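PDB 6WOP: 4-aminobutyrate transaminase from Acinetobacter baumannii, which probably catalyses the pyridoxal 5'-phosphate-dependent transfer of the amino group of 4-aminobutyrate to 2-oxoglutarate, as a class-III aminotransferase. Local coordinates for residues Gln4-Leu8 with Trp37-Gly41; Gln43-Ala48 with Gly378-Leu382. All blocks are in the same frame, centred on the assembly; numbering follows the deposited sequence.

Contact 1 (Gln4-Leu8 with Trp37-Gly41); sequences QHSAL and WDKEG
Side-chain packing without any hydrogen bond between the segments joins the first turn of the N-terminal helix to the tip of the beta-hairpin of strands 35-38 and 43-46, near the edge of a mixed sheet. It is plain structural packing, about 29 Å from the centre of the chain to that of the contact. Residues 4-8 are regular helix, with Leu8 N bonded to Gln4 O at 3.0 Å. In the other segment the strand ends at Asp38, and a type I turn from Asp38 to Gly41 follows, closed by Gly41 N to Asp38 O at 3.0 Å. Asp38, with chi1 in p, also turns its carboxylate back over the turn, where OD1 takes a weak hydrogen bond from Glu40 N (2.9 Å); OD2 is bonded by Asn42. Gly41 has a phi of 100°, which favours glycine at this position.

The backbones stay well apart, 8.3 Å between the CA atoms of His5 and Lys39 at the nearest point, so side chains bridge the gap. His5 (chi1 -97°) extends its imidazole to the turn, where NE2 lies 3.4 Å from Lys39 CB. One helical turn on, Leu8 CD1 rests 3.7 Å from Lys39 CD, against the aliphatic part of a lysine whose chi3 and chi4 are both p. The interface is small, 187 Å² in all.

Around it, the His5 ring also meets Tyr27 edge-to-face, and Lys39 NZ forms a salt bridge with Glu85 of the second subunit, on which Leu8 packs too. Helix 4-15 thus lies against the turn connecting the antiparallel strands 35-38 and 43-46, beside the subunit interface.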
ATOM      1  N   GLN A   4      30.213 -31.878 -23.429  1.00 76.60           N
ATOM      2  CA  GLN A   4      30.664 -30.996 -22.351  1.00 74.61           C
ATOM      3  C   GLN A   4      29.685 -29.848 -22.111  1.00 68.00           C
ATOM      4  O   GLN A   4      29.538 -29.390 -20.963  1.00 64.55           O
ATOM      5  CB  GLN A   4      32.065 -30.449 -22.638  1.00 78.93           C
ATOM      6  CG  GLN A   4      33.178 -31.066 -21.777  1.00 82.96           C
ATOM      7  CD  GLN A   4      33.410 -30.331 -20.441  1.00 82.92           C
ATOM      8  OE1 GLN A   4      32.488 -29.703 -19.868  1.00 82.17           O
ATOM      9  NE2 GLN A   4      34.652 -30.409 -19.938  1.00 84.15           N
ATOM     10  N   HIS A   5      29.001 -29.363 -23.161  1.00 64.82           N
ATOM     11  CA  HIS A   5      27.982 -28.332 -22.913  1.00 57.00           C
ATOM     12  C   HIS A   5      26.714 -28.943 -22.308  1.00 45.21           C
ATOM     13  O   HIS A   5      26.012 -28.284 -21.544  1.00 39.92           O
ATOM     14  CB  HIS A   5      27.674 -27.546 -24.207  1.00 60.88           C
ATOM     15  CG  HIS A   5      28.427 -26.241 -24.320  1.00 64.09           C
ATOM     16  ND1 HIS A   5      28.065 -25.234 -25.196  1.00 65.48           N
ATOM     17  CD2 HIS A   5      29.536 -25.788 -23.678  1.00 64.75           C
ATOM     18  CE1 HIS A   5      28.901 -24.210 -25.073  1.00 63.70           C
ATOM     19  NE2 HIS A   5      29.807 -24.524 -24.163  1.00 64.53           N
ATOM     20  N   SER A   6      26.421 -30.200 -22.616  1.00 44.68           N
ATOM     21  CA  SER A   6      25.362 -30.902 -21.898  1.00 38.18           C
ATOM     22  C   SER A   6      25.705 -31.026 -20.423  1.00 33.95           C
ATOM     23  O   SER A   6      24.850 -30.752 -19.559  1.00 28.24           O
ATOM     24  CB  SER A   6      25.137 -32.286 -22.517  1.00 46.86           C
ATOM     25  OG  SER A   6      23.786 -32.664 -22.325  1.00 49.16           O
ATOM     26  N   ALA A   7      26.962 -31.405 -20.108  1.00 32.77           N
ATOM     27  CA  ALA A   7      27.401 -31.482 -18.708  1.00 34.16           C
ATOM     28  C   ALA A   7      27.263 -30.135 -17.997  1.00 31.87           C
ATOM     29  O   ALA A   7      26.833 -30.057 -16.826  1.00 26.11           O
ATOM     30  CB  ALA A   7      28.849 -31.984 -18.639  1.00 32.09           C
ATOM     31  N   LEU A   8      27.566 -29.048 -18.706  1.00 26.55           N
ATOM     32  CA  LEU A   8      27.451 -27.737 -18.094  1.00 25.15           C
ATOM     33  C   LEU A   8      26.007 -27.329 -17.866  1.00 22.88           C
ATOM     34  O   LEU A   8      25.686 -26.655 -16.870  1.00 21.39           O
ATOM     35  CB  LEU A   8      28.111 -26.714 -19.009  1.00 33.51           C
ATOM     36  CG  LEU A   8      29.335 -26.023 -18.501  1.00 41.20           C
ATOM     37  CD1 LEU A   8      29.834 -25.096 -19.594  1.00 42.95           C
ATOM     38  CD2 LEU A   8      28.895 -25.257 -17.250  1.00 41.90           C
ATOM     39  N   TRP A  37      32.512 -15.764 -28.930  1.00 19.52           N
ATOM     40  CA  TRP A  37      32.934 -17.146 -29.193  1.00 24.05           C
ATOM     41  C   TRP A  37      32.419 -18.038 -28.083  1.00 25.79           C
ATOM     42  O   TRP A  37      32.437 -17.639 -26.913  1.00 25.38           O
ATOM     43  CB  TRP A  37      34.462 -17.301 -29.233  1.00 23.32           C
ATOM     44  CG  TRP A  37      35.140 -16.715 -30.432  1.00 27.17           C
ATOM     45  CD1 TRP A  37      35.463 -17.356 -31.596  1.00 29.98           C
ATOM     46  CD2 TRP A  37      35.599 -15.369 -30.567  1.00 25.63           C
ATOM     47  NE1 TRP A  37      36.065 -16.482 -32.464  1.00 31.00           N
ATOM     48  CE2 TRP A  37      36.204 -15.263 -31.844  1.00 29.24           C
ATOM     49  CE3 TRP A  37      35.582 -14.246 -29.725  1.00 24.00           C
ATOM     50  CZ2 TRP A  37      36.770 -14.063 -32.312  1.00 28.80           C
ATOM     51  CZ3 TRP A  37      36.174 -13.033 -30.172  1.00 22.04           C
ATOM     52  CH2 TRP A  37      36.765 -12.967 -31.458  1.00 25.86           C
ATOM     53  N   ASP A  38      31.953 -19.222 -28.433  1.00 27.79           N
ATOM     54  CA  ASP A  38      31.532 -20.139 -27.400  1.00 30.65           C
ATOM     55  C   ASP A  38      32.716 -20.999 -26.984  1.00 32.45           C
ATOM     56  O   ASP A  38      33.833 -20.899 -27.511  1.00 28.91           O
ATOM     57  CB  ASP A  38      30.313 -20.980 -27.843  1.00 31.75           C
ATOM     58  CG  ASP A  38      30.632 -21.989 -28.957  1.00 34.69           C
ATOM     59  OD1 ASP A  38      31.821 -22.211 -29.301  1.00 34.69           O
ATOM     60  OD2 ASP A  38      29.665 -22.540 -29.523  1.00 37.39           O
ATOM     61  N   LYS A  39      32.441 -21.902 -26.044  1.00 35.95           N
ATOM     62  CA  LYS A  39      33.500 -22.689 -25.464  1.00 42.46           C
ATOM     63  C   LYS A  39      34.090 -23.652 -26.464  1.00 47.19           C
ATOM     64  O   LYS A  39      35.241 -24.063 -26.288  1.00 48.16           O
ATOM     65  CB  LYS A  39      32.970 -23.415 -24.221  1.00 46.68           C
ATOM     66  CG  LYS A  39      32.504 -22.428 -23.113  1.00 46.31           C
ATOM     67  CD  LYS A  39      31.972 -23.169 -21.912  1.00 49.10           C
ATOM     68  CE  LYS A  39      33.031 -24.076 -21.353  1.00 51.94           C
ATOM     69  NZ  LYS A  39      34.184 -23.249 -20.896  1.00 52.95           N
ATOM     70  N   GLU A  40      33.352 -23.975 -27.531  1.00 46.39           N
ATOM     71  CA  GLU A  40      33.863 -24.847 -28.576  1.00 47.67           C
ATOM     72  C   GLU A  40      34.460 -24.119 -29.760  1.00 44.29           C
ATOM     73  O   GLU A  40      34.886 -24.776 -30.700  1.00 46.10           O
ATOM     74  CB  GLU A  40      32.765 -25.784 -29.062  1.00 52.75           C
ATOM     75  CG  GLU A  40      32.193 -26.667 -27.957  1.00 57.26           C
ATOM     76  CD  GLU A  40      30.713 -26.442 -27.750  1.00 60.94           C
ATOM     77  OE1 GLU A  40      30.313 -25.342 -27.272  1.00 62.09           O
ATOM     78  OE2 GLU A  40      29.945 -27.372 -28.071  1.00 62.85           O
ATOM     79  N   GLY A  41      34.532 -22.795 -29.741  1.00 41.15           N
ATOM     80  CA  GLY A  41      35.211 -22.064 -30.796  1.00 38.67           C
ATOM     81  C   GLY A  41      34.296 -21.472 -31.850  1.00 35.92           C
ATOM     82  O   GLY A  41      34.786 -20.723 -32.715  1.00 35.07           O
TER

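Contact 2 (Gln43-Ala48 with Gly378-Leu382); sequences QFIDFA and GLLLL
Strand 43-46 runs parallel to the start of strand 379-384, the segment directions differing by 13°, with Ile45 opposite Leu379 (CA-CA 4.7 Å) and Asp46 opposite Leu380 (5.3 Å). This is the one parallel pair of an otherwise antiparallel mixed sheet, built from both the N-terminal and C-terminal parts of the chain. Three backbone hydrogen bonds fix the register: Ile45 N to Gly378 O (2.7 Å), Leu380 N to Ile45 O (2.9 Å) and Phe47 N to Leu380 O (3.1 Å). Water 1 donates to Gly378 O (2.8 Å) and Gln43 O (3.0 Å). Past the direct bonds the chains separate, and water 2 bridges them, donating to Phe47 O (3.0 Å) and accepting from Leu382 N (2.8 Å). Asp46, chi1 t, closes an Asx turn in which OD1 accepts from Ala48 N (2.7 Å); Gly49 N binds the same oxygen, and His58 binds OD2 weakly.

Gly378, at phi 82°, is the C-prime residue of the Schellman motif ending helix 364-376. On the face of Ile45 and Leu379 the packing is apolar: Leu379 CD1 makes a CH-pi contact 3.7 Å from the Phe47 ring centroid and lies 3.7 Å from Ile45 CG2. The other face carries Leu380 beside the Asp46 carboxylate; Ala48 CB meets Leu382 CG at 3.6 Å and Leu380 CD2 at 3.9 Å.

Backbone bonds join Phe44 to Ile36 and Asp46 to Ala34 along antiparallel strand 35-38, and Phe47 to Leu394 and Leu382 to Arg392 towards antiparallel 390-393; Gln371 of helix 364-376 binds Leu381 O. Helix 401-416 packs on Ile45 and Leu379, while Leu380 and Leu382 reach the second subunit.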
ATOM      1  N   GLN A  43      31.849 -19.051 -33.729  1.00 28.19           N
ATOM      2  CA  GLN A  43      31.807 -17.595 -33.734  1.00 29.81           C
ATOM      3  C   GLN A  43      30.370 -17.130 -33.958  1.00 30.74           C
ATOM      4  O   GLN A  43      29.660 -17.683 -34.813  1.00 32.35           O
ATOM      5  CB  GLN A  43      32.703 -17.098 -34.878  1.00 36.29           C
ATOM      6  CG  GLN A  43      33.545 -15.923 -34.539  1.00 39.01           C
ATOM      7  CD  GLN A  43      34.563 -15.592 -35.635  1.00 37.18           C
ATOM      8  OE1 GLN A  43      35.647 -16.187 -35.725  1.00 35.87           O
ATOM      9  NE2 GLN A  43      34.169 -14.680 -36.508  1.00 32.61           N
ATOM     10  N   PHE A  44      29.950 -16.105 -33.204  1.00 25.28           N
ATOM     11  CA  PHE A  44      28.623 -15.502 -33.327  1.00 23.70           C
ATOM     12  C   PHE A  44      28.752 -14.014 -33.598  1.00 28.49           C
ATOM     13  O   PHE A  44      29.628 -13.343 -33.039  1.00 28.71           O
ATOM     14  CB  PHE A  44      27.796 -15.690 -32.071  1.00 20.77           C
ATOM     15  CG  PHE A  44      27.398 -17.093 -31.842  1.00 26.02           C
ATOM     16  CD1 PHE A  44      28.220 -17.928 -31.117  1.00 27.38           C
ATOM     17  CD2 PHE A  44      26.202 -17.607 -32.388  1.00 28.09           C
ATOM     18  CE1 PHE A  44      27.881 -19.237 -30.914  1.00 29.96           C
ATOM     19  CE2 PHE A  44      25.855 -18.925 -32.175  1.00 30.23           C
ATOM     20  CZ  PHE A  44      26.692 -19.746 -31.441  1.00 30.11           C
ATOM     21  N   ILE A  45      27.931 -13.501 -34.499  1.00 26.88           N
ATOM     22  CA  ILE A  45      27.903 -12.059 -34.718  1.00 23.47           C
ATOM     23  C   ILE A  45      26.918 -11.536 -33.694  1.00 24.21           C
ATOM     24  O   ILE A  45      25.809 -12.058 -33.584  1.00 24.99           O
ATOM     25  CB  ILE A  45      27.471 -11.706 -36.153  1.00 23.57           C
ATOM     26  CG1 ILE A  45      28.510 -12.191 -37.167  1.00 23.13           C
ATOM     27  CG2 ILE A  45      27.082 -10.197 -36.275  1.00 20.18           C
ATOM     28  CD1 ILE A  45      28.044 -12.179 -38.662  1.00 24.45           C
ATOM     29  N   ASP A  46      27.298 -10.517 -32.972  1.00 20.66           N
ATOM     30  CA  ASP A  46      26.485 -10.054 -31.847  1.00 19.83           C
ATOM     31  C   ASP A  46      25.534  -8.946 -32.307  1.00 18.78           C
ATOM     32  O   ASP A  46      25.938  -7.784 -32.433  1.00 19.28           O
ATOM     33  CB  ASP A  46      27.436  -9.575 -30.744  1.00 17.67           C
ATOM     34  CG  ASP A  46      26.697  -9.054 -29.530  1.00 22.75           C
ATOM     35  OD1 ASP A  46      25.476  -9.345 -29.411  1.00 21.45           O
ATOM     36  OD2 ASP A  46      27.349  -8.328 -28.702  1.00 24.11           O
ATOM     37  N   PHE A  47      24.254  -9.269 -32.492  1.00 19.57           N
ATOM     38  CA  PHE A  47      23.242  -8.223 -32.617  1.00 19.75           C
ATOM     39  C   PHE A  47      22.464  -8.000 -31.313  1.00 19.68           C
ATOM     40  O   PHE A  47      21.340  -7.472 -31.353  1.00 19.01           O
ATOM     41  CB  PHE A  47      22.233  -8.555 -33.710  1.00 20.63           C
ATOM     42  CG  PHE A  47      22.700  -8.219 -35.149  1.00 21.32           C
ATOM     43  CD1 PHE A  47      24.026  -7.904 -35.424  1.00 22.66           C
ATOM     44  CD2 PHE A  47      21.789  -8.237 -36.200  1.00 20.55           C
ATOM     45  CE1 PHE A  47      24.470  -7.617 -36.743  1.00 25.59           C
ATOM     46  CE2 PHE A  47      22.222  -7.917 -37.509  1.00 22.98           C
ATOM     47  CZ  PHE A  47      23.563  -7.627 -37.780  1.00 28.14           C
ATOM     48  N   ALA A  48      23.020  -8.412 -30.177  1.00 21.72           N
ATOM     49  CA  ALA A  48      22.372  -8.243 -28.872  1.00 20.95           C
ATOM     50  C   ALA A  48      23.036  -7.206 -28.001  1.00 20.52           C
ATOM     51  O   ALA A  48      22.349  -6.553 -27.204  1.00 22.29           O
ATOM     52  CB  ALA A  48      22.372  -9.567 -28.092  1.00 20.34           C
ATOM     53  N   GLY A 378      25.271 -18.504 -36.781  1.00 29.28           N
ATOM     54  CA  GLY A 378      26.283 -17.607 -36.228  1.00 28.87           C
ATOM     55  C   GLY A 378      25.854 -16.168 -36.048  1.00 27.21           C
ATOM     56  O   GLY A 378      26.691 -15.241 -36.173  1.00 23.23           O
ATOM     57  N   LEU A 379      24.589 -15.948 -35.723  1.00 26.74           N
ATOM     58  CA  LEU A 379      24.026 -14.611 -35.550  1.00 25.65           C
ATOM     59  C   LEU A 379      23.126 -14.609 -34.311  1.00 23.82           C
ATOM     60  O   LEU A 379      22.172 -15.367 -34.232  1.00 23.08           O
ATOM     61  CB  LEU A 379      23.256 -14.168 -36.818  1.00 25.30           C
ATOM     62  CG  LEU A 379      22.605 -12.793 -36.619  1.00 23.89           C
ATOM     63  CD1 LEU A 379      23.689 -11.601 -36.404  1.00 23.79           C
ATOM     64  CD2 LEU A 379      21.592 -12.526 -37.737  1.00 24.64           C
ATOM     65  N   LEU A 380      23.447 -13.775 -33.323  1.00 24.58           N
ATOM     66  CA  LEU A 380      22.722 -13.728 -32.062  1.00 21.84           C
ATOM     67  C   LEU A 380      21.692 -12.619 -32.137  1.00 21.84           C
ATOM     68  O   LEU A 380      22.072 -11.443 -32.175  1.00 20.73           O
ATOM     69  CB  LEU A 380      23.702 -13.461 -30.911  1.00 21.07           C
ATOM     70  CG  LEU A 380      23.111 -13.206 -29.504  1.00 21.16           C
ATOM     71  CD1 LEU A 380      22.265 -14.389 -29.055  1.00 21.38           C
ATOM     72  CD2 LEU A 380      24.213 -12.976 -28.473  1.00 18.53           C
ATOM     73  N   LEU A 381      20.397 -12.985 -32.059  1.00 19.86           N
ATOM     74  CA  LEU A 381      19.263 -12.069 -32.174  1.00 20.19           C
ATOM     75  C   LEU A 381      18.400 -12.102 -30.927  1.00 20.82           C
ATOM     76  O   LEU A 381      18.159 -13.182 -30.377  1.00 25.55           O
ATOM     77  CB  LEU A 381      18.342 -12.460 -33.374  1.00 21.46           C
ATOM     78  CG  LEU A 381      18.918 -12.304 -34.792  1.00 28.09           C
ATOM     79  CD1 LEU A 381      17.921 -12.771 -35.916  1.00 27.52           C
ATOM     80  CD2 LEU A 381      19.314 -10.835 -34.947  1.00 33.23           C
ATOM     81  N   LEU A 382      17.888 -10.928 -30.518  1.00 19.52           N
ATOM     82  CA  LEU A 382      16.927 -10.835 -29.417  1.00 20.28           C
ATOM     83  C   LEU A 382      15.502 -10.555 -29.891  1.00 23.16           C
ATOM     84  O   LEU A 382      15.292  -9.799 -30.846  1.00 23.22           O
ATOM     85  CB  LEU A 382      17.311  -9.723 -28.458  1.00 20.13           C
ATOM     86  CG  LEU A 382      18.736  -9.755 -27.878  1.00 21.81           C
ATOM     87  CD1 LEU A 382      18.938  -8.451 -27.140  1.00 24.49           C
ATOM     88  CD2 LEU A 382      18.909 -10.962 -26.956  1.00 23.04           C
TER
HETATM   89  O   HOH W   1      29.251 -15.864 -37.215  1.00 29.56           O
HETATM   90  O   HOH W   2      18.816  -8.837 -32.075  1.00 31.73           O

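Both contacts involve the same mixed sheet, in which strands 35-38 and 43-46 are antiparallel neighbours, and their centres are 16 Å apart. Contact 1 lies at the periphery, where an N-terminal helix is held by a few side chains, some buried and some exposed, and the polar ends of Asp38 and Lys39 find their strongest partners in Asn42 and in Glu85 of the second subunit. Contact 2 is buried, with more than twice the interface area, and relies on main-chain pairing, two waters and leucine-rich packing. Contact 1 spans only 28 intervening residues, contact 2 329. Trp37 and Gln43 link the two through a weak side-chain hydrogen bond, and both contacts touch the second subunit.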